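PDB 3C26: putative acetyltransferase Ta0821 from Thermoplasma acidophilum DSM 1728, which belongs to the GNAT acetyltransferase family and probably transfers an acyl group, as its relatives do from acetyl-CoA. Local coordinates for residues G30-T33 with D34-S37; D50-I53 with E54-V57; L65-S68 with G69-V72; E78-P81 with D82-M86; R233-N236 with G237-F241. All coordinates share one frame; numbering follows the deposited sequence.

Contact 1. Residues G30-T33 with D34-S37; sequences GYYT and DLYS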
loop_
_atom_site.group_PDB
_atom_site.type_symbol
_atom_site.label_atom_id
_atom_site.label_comp_id
_atom_site.label_asym_id
_atom_site.label_seq_id
_atom_site.Cartn_x
_atom_site.Cartn_y
_atom_site.Cartn_z
ATOM N N GLY A 30 -9.627 -9.807 13.333
ATOM C CA GLY A 30 -8.864 -8.920 14.245
ATOM C C GLY A 30 -8.238 -7.747 13.498
ATOM O O GLY A 30 -8.852 -7.165 12.599
ATOM N N TYR A 31 -6.987 -7.434 13.837
ATOM C CA TYR A 31 -6.268 -6.282 13.223
ATOM C C TYR A 31 -6.159 -6.447 11.730
ATOM O O TYR A 31 -6.397 -5.535 10.932
ATOM C CB TYR A 31 -4.818 -6.128 13.742
ATOM C CG TYR A 31 -4.750 -5.859 15.206
ATOM C CD1 TYR A 31 -5.780 -5.177 15.816
ATOM C CD2 TYR A 31 -3.665 -6.276 15.989
ATOM C CE1 TYR A 31 -5.768 -4.923 17.164
ATOM C CE2 TYR A 31 -3.634 -6.007 17.357
ATOM C CZ TYR A 31 -4.698 -5.320 17.928
ATOM O OH TYR A 31 -4.772 -5.020 19.260
ATOM N N TYR A 32 -5.782 -7.651 11.350
ATOM C CA TYR A 32 -5.486 -7.871 9.968
ATOM C C TYR A 32 -6.771 -7.815 9.123
ATOM O O TYR A 32 -6.695 -7.469 7.966
ATOM C CB TYR A 32 -4.629 -9.126 9.783
ATOM C CG TYR A 32 -3.352 -8.989 10.570
ATOM C CD1 TYR A 32 -2.485 -7.944 10.318
ATOM C CD2 TYR A 32 -3.029 -9.873 11.602
ATOM C CE1 TYR A 32 -1.302 -7.786 11.059
ATOM C CE2 TYR A 32 -1.850 -9.724 12.345
ATOM C CZ TYR A 32 -0.990 -8.681 12.069
ATOM O OH TYR A 32 0.183 -8.522 12.810
ATOM N N THR A 33 -7.955 -8.113 9.665
ATOM C CA THR A 33 -9.120 -8.046 8.781
ATOM C C THR A 33 -9.364 -6.598 8.403
ATOM O O THR A 33 -9.791 -6.306 7.290
ATOM C CB THR A 33 -10.435 -8.782 9.272
ATOM O OG1 THR A 33 -10.440 -8.888 10.670
ATOM C CG2 THR A 33 -10.503 -10.215 8.705
ATOM N N ASP A 34 -9.076 -5.697 9.337
ATOM C CA ASP A 34 -9.252 -4.256 9.098
ATOM C C ASP A 34 -8.201 -3.783 8.102
ATOM O O ASP A 34 -8.454 -2.978 7.242
ATOM C CB ASP A 34 -9.155 -3.440 10.391
ATOM C CG ASP A 34 -10.412 -3.538 11.256
ATOM O OD1 ASP A 34 -11.455 -4.033 10.765
ATOM O OD2 ASP A 34 -10.374 -3.077 12.424
ATOM N N LEU A 35 -7.002 -4.282 8.264
ATOM C CA LEU A 35 -5.923 -4.016 7.302
ATOM C C LEU A 35 -6.266 -4.530 5.873
ATOM O O LEU A 35 -6.015 -3.838 4.886
ATOM C CB LEU A 35 -4.586 -4.548 7.797
ATOM C CG LEU A 35 -3.409 -4.355 6.835
ATOM C CD1 LEU A 35 -3.290 -2.894 6.325
ATOM C CD2 LEU A 35 -2.130 -4.892 7.481
ATOM N N TYR A 36 -6.855 -5.722 5.762
ATOM C CA TYR A 36 -7.281 -6.216 4.432
ATOM C C TYR A 36 -8.184 -5.197 3.706
ATOM O O TYR A 36 -8.025 -4.909 2.517
ATOM C CB TYR A 36 -8.057 -7.556 4.515
ATOM C CG TYR A 36 -8.362 -8.099 3.147
ATOM C CD1 TYR A 36 -7.473 -8.953 2.489
ATOM C CD2 TYR A 36 -9.507 -7.685 2.451
ATOM C CE1 TYR A 36 -7.745 -9.400 1.167
ATOM C CE2 TYR A 36 -9.778 -8.129 1.185
ATOM C CZ TYR A 36 -8.872 -8.988 0.532
ATOM O OH TYR A 36 -9.178 -9.452 -0.758
ATOM N N SER A 37 -9.167 -4.683 4.430
ATOM C CA SER A 37 -10.139 -3.778 3.824
ATOM C C SER A 37 -9.477 -2.534 3.276
ATOM O O SER A 37 -9.779 -2.064 2.192
ATOM C CB SER A 37 -11.205 -3.342 4.850
ATOM O OG SER A 37 -11.823 -4.463 5.441
#

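Contact 2. Residues D50-I53 with E54-V57; sequences DKVI and ERWV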
loop_
_atom_site.group_PDB
_atom_site.type_symbol
_atom_site.label_atom_id
_atom_site.label_comp_id
_atom_site.label_asym_id
_atom_site.label_seq_id
_atom_site.Cartn_x
_atom_site.Cartn_y
_atom_site.Cartn_z
ATOM N N ASP A 50 -17.608 -7.690 -7.723
ATOM C CA ASP A 50 -18.904 -7.392 -7.125
ATOM C C ASP A 50 -19.895 -7.178 -8.276
ATOM O O ASP A 50 -21.060 -7.523 -8.207
ATOM C CB ASP A 50 -18.921 -6.098 -6.333
ATOM C CG ASP A 50 -18.350 -6.205 -4.964
ATOM O OD1 ASP A 50 -18.088 -7.320 -4.448
ATOM O OD2 ASP A 50 -18.234 -5.112 -4.385
ATOM N N LYS A 51 -19.377 -6.612 -9.354
ATOM C CA LYS A 51 -20.232 -6.222 -10.468
ATOM C C LYS A 51 -20.683 -7.402 -11.312
ATOM O O LYS A 51 -21.791 -7.423 -11.807
ATOM C CB LYS A 51 -19.493 -5.173 -11.325
ATOM C CG LYS A 51 -20.140 -4.824 -12.659
ATOM C CD LYS A 51 -19.261 -3.805 -13.462
ATOM C CE LYS A 51 -18.033 -4.439 -14.124
ATOM N NZ LYS A 51 -17.188 -3.398 -14.791
ATOM N N VAL A 52 -19.827 -8.408 -11.459
ATOM C CA VAL A 52 -20.094 -9.519 -12.415
ATOM C C VAL A 52 -20.428 -10.900 -11.797
ATOM O O VAL A 52 -20.834 -11.825 -12.475
ATOM C CB VAL A 52 -18.889 -9.705 -13.365
ATOM C CG1 VAL A 52 -18.715 -8.520 -14.258
ATOM C CG2 VAL A 52 -17.625 -9.967 -12.597
ATOM N N ILE A 53 -20.275 -11.017 -10.489
ATOM C CA ILE A 53 -20.391 -12.330 -9.828
ATOM C C ILE A 53 -21.773 -12.956 -10.004
ATOM O O ILE A 53 -21.877 -14.167 -10.090
ATOM C CB ILE A 53 -19.980 -12.283 -8.313
ATOM C CG1 ILE A 53 -19.825 -13.730 -7.761
ATOM C CG2 ILE A 53 -20.971 -11.429 -7.529
ATOM C CD1 ILE A 53 -19.001 -13.880 -6.432
ATOM N N GLU A 54 -22.822 -12.132 -10.011
ATOM C CA GLU A 54 -24.199 -12.638 -10.187
ATOM C C GLU A 54 -24.350 -13.254 -11.573
ATOM O O GLU A 54 -24.895 -14.386 -11.719
ATOM C CB GLU A 54 -25.266 -11.569 -9.913
ATOM C CG GLU A 54 -26.657 -12.186 -9.998
ATOM C CD GLU A 54 -27.762 -11.248 -9.572
ATOM O OE1 GLU A 54 -27.495 -10.067 -9.311
ATOM O OE2 GLU A 54 -28.912 -11.715 -9.483
ATOM N N ARG A 55 -23.776 -12.558 -12.563
ATOM C CA ARG A 55 -23.760 -13.014 -13.972
ATOM C C ARG A 55 -23.048 -14.353 -14.101
ATOM O O ARG A 55 -23.526 -15.301 -14.732
ATOM C CB ARG A 55 -23.132 -11.974 -14.919
ATOM C CG ARG A 55 -24.145 -10.945 -15.414
ATOM C CD ARG A 55 -23.573 -9.786 -16.231
ATOM N NE ARG A 55 -22.955 -8.720 -15.420
ATOM C CZ ARG A 55 -22.261 -7.714 -15.942
ATOM N NH1 ARG A 55 -22.080 -7.649 -17.257
ATOM N NH2 ARG A 55 -21.720 -6.786 -15.162
ATOM N N TRP A 56 -21.901 -14.431 -13.451
ATOM C CA TRP A 56 -21.117 -15.648 -13.447
ATOM C C TRP A 56 -21.876 -16.823 -12.909
ATOM O O TRP A 56 -21.811 -17.888 -13.475
ATOM C CB TRP A 56 -19.858 -15.493 -12.578
ATOM C CG TRP A 56 -18.765 -14.625 -13.196
ATOM C CD1 TRP A 56 -18.642 -14.282 -14.510
ATOM C CD2 TRP A 56 -17.602 -14.117 -12.544
ATOM N NE1 TRP A 56 -17.493 -13.575 -14.709
ATOM C CE2 TRP A 56 -16.840 -13.447 -13.512
ATOM C CE3 TRP A 56 -17.129 -14.160 -11.225
ATOM C CZ2 TRP A 56 -15.625 -12.828 -13.208
ATOM C CZ3 TRP A 56 -15.920 -13.525 -10.934
ATOM C CH2 TRP A 56 -15.183 -12.899 -11.913
ATOM N N VAL A 57 -22.507 -16.615 -11.749
ATOM C CA VAL A 57 -23.297 -17.663 -11.068
ATOM C C VAL A 57 -24.378 -18.164 -12.000
ATOM O O VAL A 57 -24.606 -19.359 -12.149
ATOM C CB VAL A 57 -23.934 -17.195 -9.693
ATOM C CG1 VAL A 57 -24.831 -18.284 -9.122
ATOM C CG2 VAL A 57 -22.830 -16.785 -8.688
HETATM O O HOH W 1 -22.920 -9.296 -9.186
HETATM O O HOH W 2 -23.554 -9.574 -12.541
#

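Contact 3. Residues L65-S68 with G69-V72; sequences LRVS and GRPV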
loop_
_atom_site.group_PDB
_atom_site.type_symbol
_atom_site.label_atom_id
_atom_site.label_comp_id
_atom_site.label_asym_id
_atom_site.label_seq_id
_atom_site.Cartn_x
_atom_site.Cartn_y
_atom_site.Cartn_z
ATOM N N LEU A 65 -18.145 -24.397 -2.225
ATOM C CA LEU A 65 -18.062 -25.354 -1.142
ATOM C C LEU A 65 -19.364 -25.222 -0.382
ATOM O O LEU A 65 -19.826 -24.107 -0.103
ATOM C CB LEU A 65 -16.856 -25.123 -0.226
ATOM C CG LEU A 65 -15.496 -25.594 -0.727
ATOM C CD1 LEU A 65 -14.481 -25.371 0.394
ATOM C CD2 LEU A 65 -15.536 -26.990 -1.088
ATOM N N ARG A 66 -19.972 -26.365 -0.079
ATOM C CA ARG A 66 -21.236 -26.394 0.656
ATOM C C ARG A 66 -21.124 -27.158 1.953
ATOM O O ARG A 66 -20.473 -28.192 2.028
ATOM C CB ARG A 66 -22.352 -27.103 -0.130
ATOM C CG ARG A 66 -22.693 -26.494 -1.457
ATOM C CD ARG A 66 -23.994 -27.111 -1.967
ATOM N NE ARG A 66 -24.195 -26.678 -3.327
ATOM C CZ ARG A 66 -24.817 -25.564 -3.658
ATOM N NH1 ARG A 66 -25.341 -24.815 -2.719
ATOM N NH2 ARG A 66 -24.922 -25.219 -4.926
ATOM N N VAL A 67 -21.794 -26.603 2.950
ATOM C CA VAL A 67 -21.993 -27.235 4.246
ATOM C C VAL A 67 -23.498 -27.451 4.397
ATOM O O VAL A 67 -24.282 -26.515 4.435
ATOM C CB VAL A 67 -21.484 -26.377 5.379
ATOM C CG1 VAL A 67 -21.969 -26.947 6.717
ATOM C CG2 VAL A 67 -19.908 -26.228 5.293
ATOM N N SER A 68 -23.892 -28.715 4.444
ATOM C CA SER A 68 -25.306 -29.068 4.539
ATOM C C SER A 68 -26.144 -28.275 3.535
ATOM O O SER A 68 -27.184 -27.697 3.865
ATOM C CB SER A 68 -25.818 -28.851 5.962
ATOM O OG SER A 68 -24.851 -29.278 6.930
ATOM N N GLY A 69 -25.630 -28.247 2.304
ATOM C CA GLY A 69 -26.312 -27.652 1.153
ATOM C C GLY A 69 -26.153 -26.159 1.072
ATOM O O GLY A 69 -26.559 -25.542 0.088
ATOM N N ARG A 70 -25.584 -25.575 2.124
ATOM C CA ARG A 70 -25.408 -24.110 2.181
ATOM C C ARG A 70 -24.074 -23.693 1.613
ATOM O O ARG A 70 -23.068 -24.222 2.015
ATOM C CB ARG A 70 -25.516 -23.554 3.615
ATOM C CG ARG A 70 -26.927 -23.505 4.220
ATOM C CD ARG A 70 -26.869 -23.074 5.706
ATOM N NE ARG A 70 -26.300 -24.123 6.560
ATOM C CZ ARG A 70 -25.042 -24.160 6.977
ATOM N NH1 ARG A 70 -24.179 -23.192 6.646
ATOM N NH2 ARG A 70 -24.650 -25.182 7.721
ATOM N N PRO A 71 -24.065 -22.748 0.669
ATOM C CA PRO A 71 -22.762 -22.325 0.150
ATOM C C PRO A 71 -21.942 -21.536 1.173
ATOM O O PRO A 71 -22.497 -20.670 1.851
ATOM C CB PRO A 71 -23.122 -21.455 -1.042
ATOM C CG PRO A 71 -24.497 -20.966 -0.773
ATOM C CD PRO A 71 -25.182 -22.060 -0.000
ATOM N N VAL A 72 -20.641 -21.862 1.300
ATOM C CA VAL A 72 -19.774 -21.138 2.257
ATOM C C VAL A 72 -18.545 -20.439 1.597
ATOM O O VAL A 72 -17.883 -19.580 2.188
ATOM C CB VAL A 72 -19.347 -22.045 3.488
ATOM C CG1 VAL A 72 -20.598 -22.573 4.266
ATOM C CG2 VAL A 72 -18.421 -23.191 3.045
#

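Contact 4. Residues E78-P81 with D82-M86; sequences EKLP and DGSVM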
loop_
_atom_site.group_PDB
_atom_site.type_symbol
_atom_site.label_atom_id
_atom_site.label_comp_id
_atom_site.label_asym_id
_atom_site.label_seq_id
_atom_site.Cartn_x
_atom_site.Cartn_y
_atom_site.Cartn_z
ATOM N N GLU A 78 -12.899 -19.816 -15.702
ATOM C CA GLU A 78 -13.235 -19.489 -17.060
ATOM C C GLU A 78 -12.157 -19.911 -18.025
ATOM O O GLU A 78 -11.022 -19.452 -17.935
ATOM C CB GLU A 78 -13.535 -17.990 -17.210
ATOM C CG GLU A 78 -13.874 -17.670 -18.643
ATOM C CD GLU A 78 -14.502 -16.329 -18.838
ATOM O OE1 GLU A 78 -15.203 -15.866 -17.934
ATOM O OE2 GLU A 78 -14.282 -15.746 -19.920
ATOM N N LYS A 79 -12.554 -20.782 -18.957
ATOM C CA LYS A 79 -11.639 -21.307 -19.973
ATOM C C LYS A 79 -11.369 -20.189 -20.964
ATOM O O LYS A 79 -12.278 -19.503 -21.407
ATOM C CB LYS A 79 -12.210 -22.550 -20.654
ATOM C CG LYS A 79 -11.234 -23.247 -21.587
ATOM C CD LYS A 79 -11.705 -24.600 -21.937
ATOM C CE LYS A 79 -10.875 -25.678 -21.243
ATOM N NZ LYS A 79 -11.395 -27.085 -21.559
ATOM N N LEU A 80 -10.098 -20.002 -21.266
ATOM C CA LEU A 80 -9.632 -18.923 -22.129
ATOM C C LEU A 80 -9.341 -19.479 -23.516
ATOM O O LEU A 80 -9.356 -20.670 -23.711
ATOM C CB LEU A 80 -8.398 -18.265 -21.539
ATOM C CG LEU A 80 -8.502 -17.824 -20.057
ATOM C CD1 LEU A 80 -7.261 -17.091 -19.649
ATOM C CD2 LEU A 80 -9.789 -16.988 -19.854
ATOM N N PRO A 81 -9.088 -18.610 -24.478
ATOM C CA PRO A 81 -8.904 -19.078 -25.847
ATOM C C PRO A 81 -7.600 -19.874 -26.051
ATOM O O PRO A 81 -7.500 -20.709 -26.948
ATOM C CB PRO A 81 -8.894 -17.776 -26.666
ATOM C CG PRO A 81 -9.477 -16.745 -25.814
ATOM C CD PRO A 81 -9.170 -17.147 -24.383
ATOM N N ASP A 82 -6.602 -19.601 -25.237
ATOM C CA ASP A 82 -5.320 -20.336 -25.351
ATOM C C ASP A 82 -5.431 -21.734 -24.699
ATOM O O ASP A 82 -4.495 -22.529 -24.709
ATOM C CB ASP A 82 -4.156 -19.531 -24.764
ATOM C CG ASP A 82 -4.363 -19.191 -23.314
ATOM O OD1 ASP A 82 -5.355 -19.637 -22.733
ATOM O OD2 ASP A 82 -3.546 -18.453 -22.744
ATOM N N GLY A 83 -6.589 -22.015 -24.134
ATOM C CA GLY A 83 -6.871 -23.322 -23.569
ATOM C C GLY A 83 -6.631 -23.373 -22.067
ATOM O O GLY A 83 -6.909 -24.376 -21.417
ATOM N N SER A 84 -6.110 -22.277 -21.515
ATOM C CA SER A 84 -5.868 -22.203 -20.057
ATOM C C SER A 84 -7.186 -21.883 -19.375
ATOM O O SER A 84 -8.189 -21.600 -20.037
ATOM C CB SER A 84 -4.855 -21.134 -19.682
ATOM O OG SER A 84 -5.285 -19.877 -20.118
ATOM N N VAL A 85 -7.177 -21.956 -18.050
ATOM C CA VAL A 85 -8.355 -21.606 -17.243
ATOM C C VAL A 85 -7.941 -20.547 -16.241
ATOM O O VAL A 85 -7.024 -20.740 -15.457
ATOM C CB VAL A 85 -8.987 -22.853 -16.513
ATOM C CG1 VAL A 85 -10.118 -22.439 -15.574
ATOM C CG2 VAL A 85 -9.440 -23.883 -17.538
HETATM N N MSE A 86 -8.671 -19.444 -16.252
HETATM C CA MSE A 86 -8.458 -18.366 -15.298
HETATM C C MSE A 86 -9.348 -18.609 -14.124
HETATM O O MSE A 86 -10.523 -18.909 -14.254
HETATM C CB MSE A 86 -8.849 -17.003 -15.874
HETATM C CG MSE A 86 -8.398 -15.866 -15.060
HETATM SE SE MSE A 86 -6.523 -15.508 -15.240
HETATM C CE MSE A 86 -6.311 -13.917 -14.190
#

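Contact 5. Residues R233-N236 with G237-F241; sequences RSMN and GRITF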
loop_
_atom_site.group_PDB
_atom_site.type_symbol
_atom_site.label_atom_id
_atom_site.label_comp_id
_atom_site.label_asym_id
_atom_site.label_seq_id
_atom_site.Cartn_x
_atom_site.Cartn_y
_atom_site.Cartn_z
ATOM N N ARG A 233 -5.530 10.068 -17.535
ATOM C CA ARG A 233 -5.692 10.100 -16.073
ATOM C C ARG A 233 -6.758 11.108 -15.651
ATOM O O ARG A 233 -7.309 11.040 -14.549
ATOM C CB ARG A 233 -4.378 10.465 -15.367
ATOM C CG ARG A 233 -3.923 11.884 -15.613
ATOM C CD ARG A 233 -2.847 12.316 -14.625
ATOM N NE ARG A 233 -2.295 13.618 -14.974
ATOM C CZ ARG A 233 -2.818 14.802 -14.642
ATOM N NH1 ARG A 233 -3.926 14.914 -13.932
ATOM N NH2 ARG A 233 -2.216 15.902 -15.046
ATOM N N SER A 234 -7.063 12.013 -16.561
ATOM C CA SER A 234 -7.942 13.157 -16.266
ATOM C C SER A 234 -9.413 12.855 -16.380
ATOM O O SER A 234 -10.279 13.673 -16.053
ATOM C CB SER A 234 -7.614 14.321 -17.206
ATOM O OG SER A 234 -6.314 14.789 -16.934
HETATM N N MSE A 235 -9.694 11.680 -16.874
HETATM C CA MSE A 235 -11.058 11.288 -17.068
HETATM C C MSE A 235 -11.756 11.312 -15.737
HETATM O O MSE A 235 -11.141 11.284 -14.674
HETATM C CB MSE A 235 -11.138 9.926 -17.722
HETATM C CG MSE A 235 -10.617 9.998 -19.144
HETATM SE SE MSE A 235 -10.837 8.375 -20.164
HETATM C CE MSE A 235 -9.686 7.257 -19.036
ATOM N N ASN A 236 -13.065 11.308 -15.818
ATOM C CA ASN A 236 -13.910 11.445 -14.637
ATOM C C ASN A 236 -14.086 10.189 -13.761
ATOM O O ASN A 236 -14.339 9.069 -14.227
ATOM C CB ASN A 236 -15.279 11.982 -15.044
ATOM C CG ASN A 236 -15.736 13.064 -14.158
ATOM O OD1 ASN A 236 -14.924 13.876 -13.703
ATOM N ND2 ASN A 236 -17.039 13.115 -13.896
ATOM N N GLY A 237 -13.976 10.442 -12.461
ATOM C CA GLY A 237 -14.113 9.427 -11.437
ATOM C C GLY A 237 -12.805 8.778 -11.101
ATOM O O GLY A 237 -11.733 9.352 -11.305
ATOM N N ARG A 238 -12.884 7.555 -10.582
ATOM C CA ARG A 238 -11.680 6.862 -10.245
ATOM C C ARG A 238 -11.032 6.217 -11.484
ATOM O O ARG A 238 -11.603 5.328 -12.122
ATOM C CB ARG A 238 -11.926 5.812 -9.191
ATOM C CG ARG A 238 -10.616 5.127 -8.708
ATOM C CD ARG A 238 -10.976 4.029 -7.689
ATOM N NE ARG A 238 -9.778 3.427 -7.109
ATOM C CZ ARG A 238 -9.759 2.611 -6.055
ATOM N NH1 ARG A 238 -10.884 2.258 -5.444
ATOM N NH2 ARG A 238 -8.602 2.143 -5.618
ATOM N N ILE A 239 -9.836 6.700 -11.811
ATOM C CA ILE A 239 -9.083 6.191 -12.974
ATOM C C ILE A 239 -7.876 5.410 -12.501
ATOM O O ILE A 239 -6.972 5.957 -11.863
ATOM C CB ILE A 239 -8.612 7.307 -13.969
ATOM C CG1 ILE A 239 -9.761 8.236 -14.320
ATOM C CG2 ILE A 239 -8.059 6.686 -15.248
ATOM C CD1 ILE A 239 -11.033 7.505 -14.782
ATOM N N THR A 240 -7.875 4.122 -12.837
ATOM C CA THR A 240 -6.840 3.174 -12.400
ATOM C C THR A 240 -6.199 2.454 -13.581
ATOM O O THR A 240 -6.868 1.812 -14.435
ATOM C CB THR A 240 -7.405 2.084 -11.410
ATOM O OG1 THR A 240 -8.270 2.685 -10.403
ATOM C CG2 THR A 240 -6.273 1.278 -10.726
ATOM N N PHE A 241 -4.880 2.579 -13.600
ATOM C CA PHE A 241 -4.048 1.925 -14.593
ATOM C C PHE A 241 -3.319 0.797 -13.962
ATOM O O PHE A 241 -2.670 0.955 -12.935
ATOM C CB PHE A 241 -3.008 2.871 -15.171
ATOM C CG PHE A 241 -3.592 4.072 -15.851
ATOM C CD1 PHE A 241 -3.949 5.189 -15.107
ATOM C CD2 PHE A 241 -3.807 4.091 -17.229
ATOM C CE1 PHE A 241 -4.481 6.292 -15.708
ATOM C CE2 PHE A 241 -4.347 5.219 -17.834
ATOM C CZ PHE A 241 -4.670 6.310 -17.085
#

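Contact 1. Residues G30-T33 with D34-S37
The ring of Y32 meets L35 with its edge: CD2 of the leucine lies near the ring plane, 4.2 Å from CD1. The two side chains slant across each other, and the contact depends on how each leaves the helix. L35 sends CG opposite its own backbone N (chi1 178°), whereas Y32 keeps its ring beside the backbone N. One residue on, Y36 N donates to Y32 O over 2.8 Å, while L35 N reaches Y31 O at 3.0 Å; these are the first i to i+4 bonds of the helix. S37 closes on T33 more loosely, its N and its OG both making weak bonds to T33 O at 3.3 Å. That carbonyl also accepts from the side-chain amide of N25. G30 occupies the N-cap position, and its N donates to T33 OG1 (2.9 Å), tying the threonine hydroxyl back to the helix start. The Y32 ring stacks on Y32 of the second subunit, and L35 packs against W27 of that subunit. Y36 is buried instead, its OH hydrogen-bonded to S24 OG and its ring edge-to-face with W27 and W127. Together these residues form the N-terminal two turns of alpha-helix 31-40, set at a subunit interface of a GNAT-family protein.

Contact 2. Residues D50-I53 with E54-V57
V52 holds CG1 opposite its carbonyl carbon (chi1 -66°), which leaves CG2 wedged between the backbone N and carbonyl and aims the two methyls at different partners. CG2 sits over one face of the W56 indole, offset toward the rim. It lies 3.8 Å from the centroid of the six-membered ring and 20° off the normal, a CH-pi contact. CG1 lies over one face of the R55 guanidinium, 3.6 Å from NH2. The arginine reaches this place because its chain bends at chi3 (-80°), folding the group back along the helix. There NH2 makes a long, weak bond to K51 O at 3.4 Å, with the acceptor in the guanidinium plane. A water in that plane accepts from both R55 NE and R55 N and donates to K51 O, so it replaces a direct backbone bond. A second water does the same one residue earlier, accepting from E54 N at 3.0 Å and donating to D50 O. Regular bonding resumes with W56 N to V52 O and V57 N to I53 O, each 3.0 Å. Beyond the contact, W56 stacks on H76, and I53 and V57 pack against I19. K51 NZ pairs with D209, and D50 with R91. Water between these two carbonyls and amides goes with a kink in the alpha-helix, here 45-58 of the GNAT-family region.

Contact 3. Residues L65-S68 with G69-V72
Three backbone hydrogen bonds join L65-S68 to G69-V72. V67 and R70 form a hydrogen-bonded antiparallel pair, with R70 N reaching V67 O at 2.8 Å and V67 N reaching R70 O at 2.9 Å. The first of these closes the turn, and its donor stands well above the carbonyl plane, 58° out of it. Next along the ladder, V72 N donates to L65 O in a nearly straight bond of 2.8 Å. R66 adds a side-chain link: NH1 reaches G69 O at 3.1 Å, coming from above the carbonyl plane. Its chain is extended from CG to NE, which carries the guanidinium out alongside G69 and P71, where D15 and D9 also hold it through salt bridges. Such a group, gripped by two carboxylates and a carbonyl, probably stays charged. The segments make a two-residue beta hairpin with a type I' turn from V67 to R70, S68 and G69 both having positive phi. It links strands 62-67 and 70-79 of the GNAT-family region. On the side of V67 and R70, the arginine bends at chi3 (-71°) and folds its guanidinium over the turn, so V67 O lies above the centre of one face, 3.5 Å from the plane. V67 CG1 touches the same group at NH2. Farther from the turn, V67 and V72 cross at about a right angle, CG2 of the first 3.9 Å from CG1 of the second. L65 CB meets V72 CG2, and both residues pack against L101 of helix 101-113.

Contact 4. Residues E78-P81 with D82-M86
E78 and M86 form a hydrogen-bonded antiparallel pair, E78 N to M86 O and M86 N to E78 O both measuring 2.9 Å, while K79 and V85 make the neighbouring non-hydrogen-bonded pair. This is a beta hairpin joining strands 70-79 and 85-92 of the GNAT-family region. Its loop contains a type I turn from L80 to G83, with G83 N donating to L80 O. L80 N then bonds S84 O at 2.8 Å, almost straight at 173°, and holds the base of the loop together. Among the side chains, L80 is the apolar centre. Its CG lies beside the backbone N (chi1 -51°), and the branched end passes obliquely over the second arm: CD2 comes to 4.1 Å from M86 CB and CD1 to 3.4 Å from S84 OG. Residue 86 is a selenomethionine. On the other face of the hairpin V85 CG2 rests near K79 CA, while the lysine chain runs on to K116 O, to which NZ is bonded. E78 carries its carboxylate away from the strand pair to a salt bridge with K180. D82 serves two neighbours at once, since OD2 pairs with R121 and also accepts from C183 N, leaving OD1 for the loop. S84 N reaches OD1 from above the carboxylate plane, making an Asx turn. The serine hydroxyl comes to the same oxygen on its syn side, with S84 OG 2.6 Å from D82 OD1.

Contact 5. Residues R233-N236 with G237-F241
I239 lays its CG1 branch against the carbonyls of the turning chain R233-N236, with CG1 3.4 Å from M235 O and 3.7 Å from R233 O. CG1 stands opposite the carbonyl carbon (chi1 -49°), which directs the branch into the bend rather than along the strand. CD1 continues past it to N236 O. The M235 side chain, a selenomethionine, crosses the isoleucine at about a right angle: its CB lies 3.8 Å from I239 CD1, and its CE approaches I239 CG2. No hydrogen bond joins the two segments, so the contact is van der Waals packing, chiefly of I239 against backbone carbonyls, with M235 and F241 beside it. The bend is the connection from helix 225-232 into strand 237-243, which lies between strands 141-153 and 214-221. G237 starts the strand with a positive phi (90°), where a side chain would run into the N236 carbonyl. Farther along the strand, F241 turns the edge of its ring to R233, whose N lies near the ring plane at 3.9 Å from CZ. The phenylalanine also packs on F228 and I229, and so lies between helix and strand. R233 leads its guanidinium away to a salt bridge with E230, and it also packs against P252 of the second subunit.

How the contacts relate
Each contact joins neighbouring pieces of chain, and none is purely core: all five are partly buried. Contacts 1 and 2 are helical turns on successive helices, 31-40 and 45-58; the first keeps its direct backbone bonds, the second is opened by two waters. Contacts 3 and 4 are hairpins at the two ends of strand 70-79, their centres about 27 Å apart; a guanidinium braces one turn, a carboxylate the other. Contact 5 has no hydrogen bond between its segments and relies on van der Waals packing of apolar side chains, much of it against backbone carbonyls. It lies opposite contacts 3 and 4 across the chain's centre. Contacts 1 and 5 both reach the second subunit, while contacts 2, 3 and 4 do not.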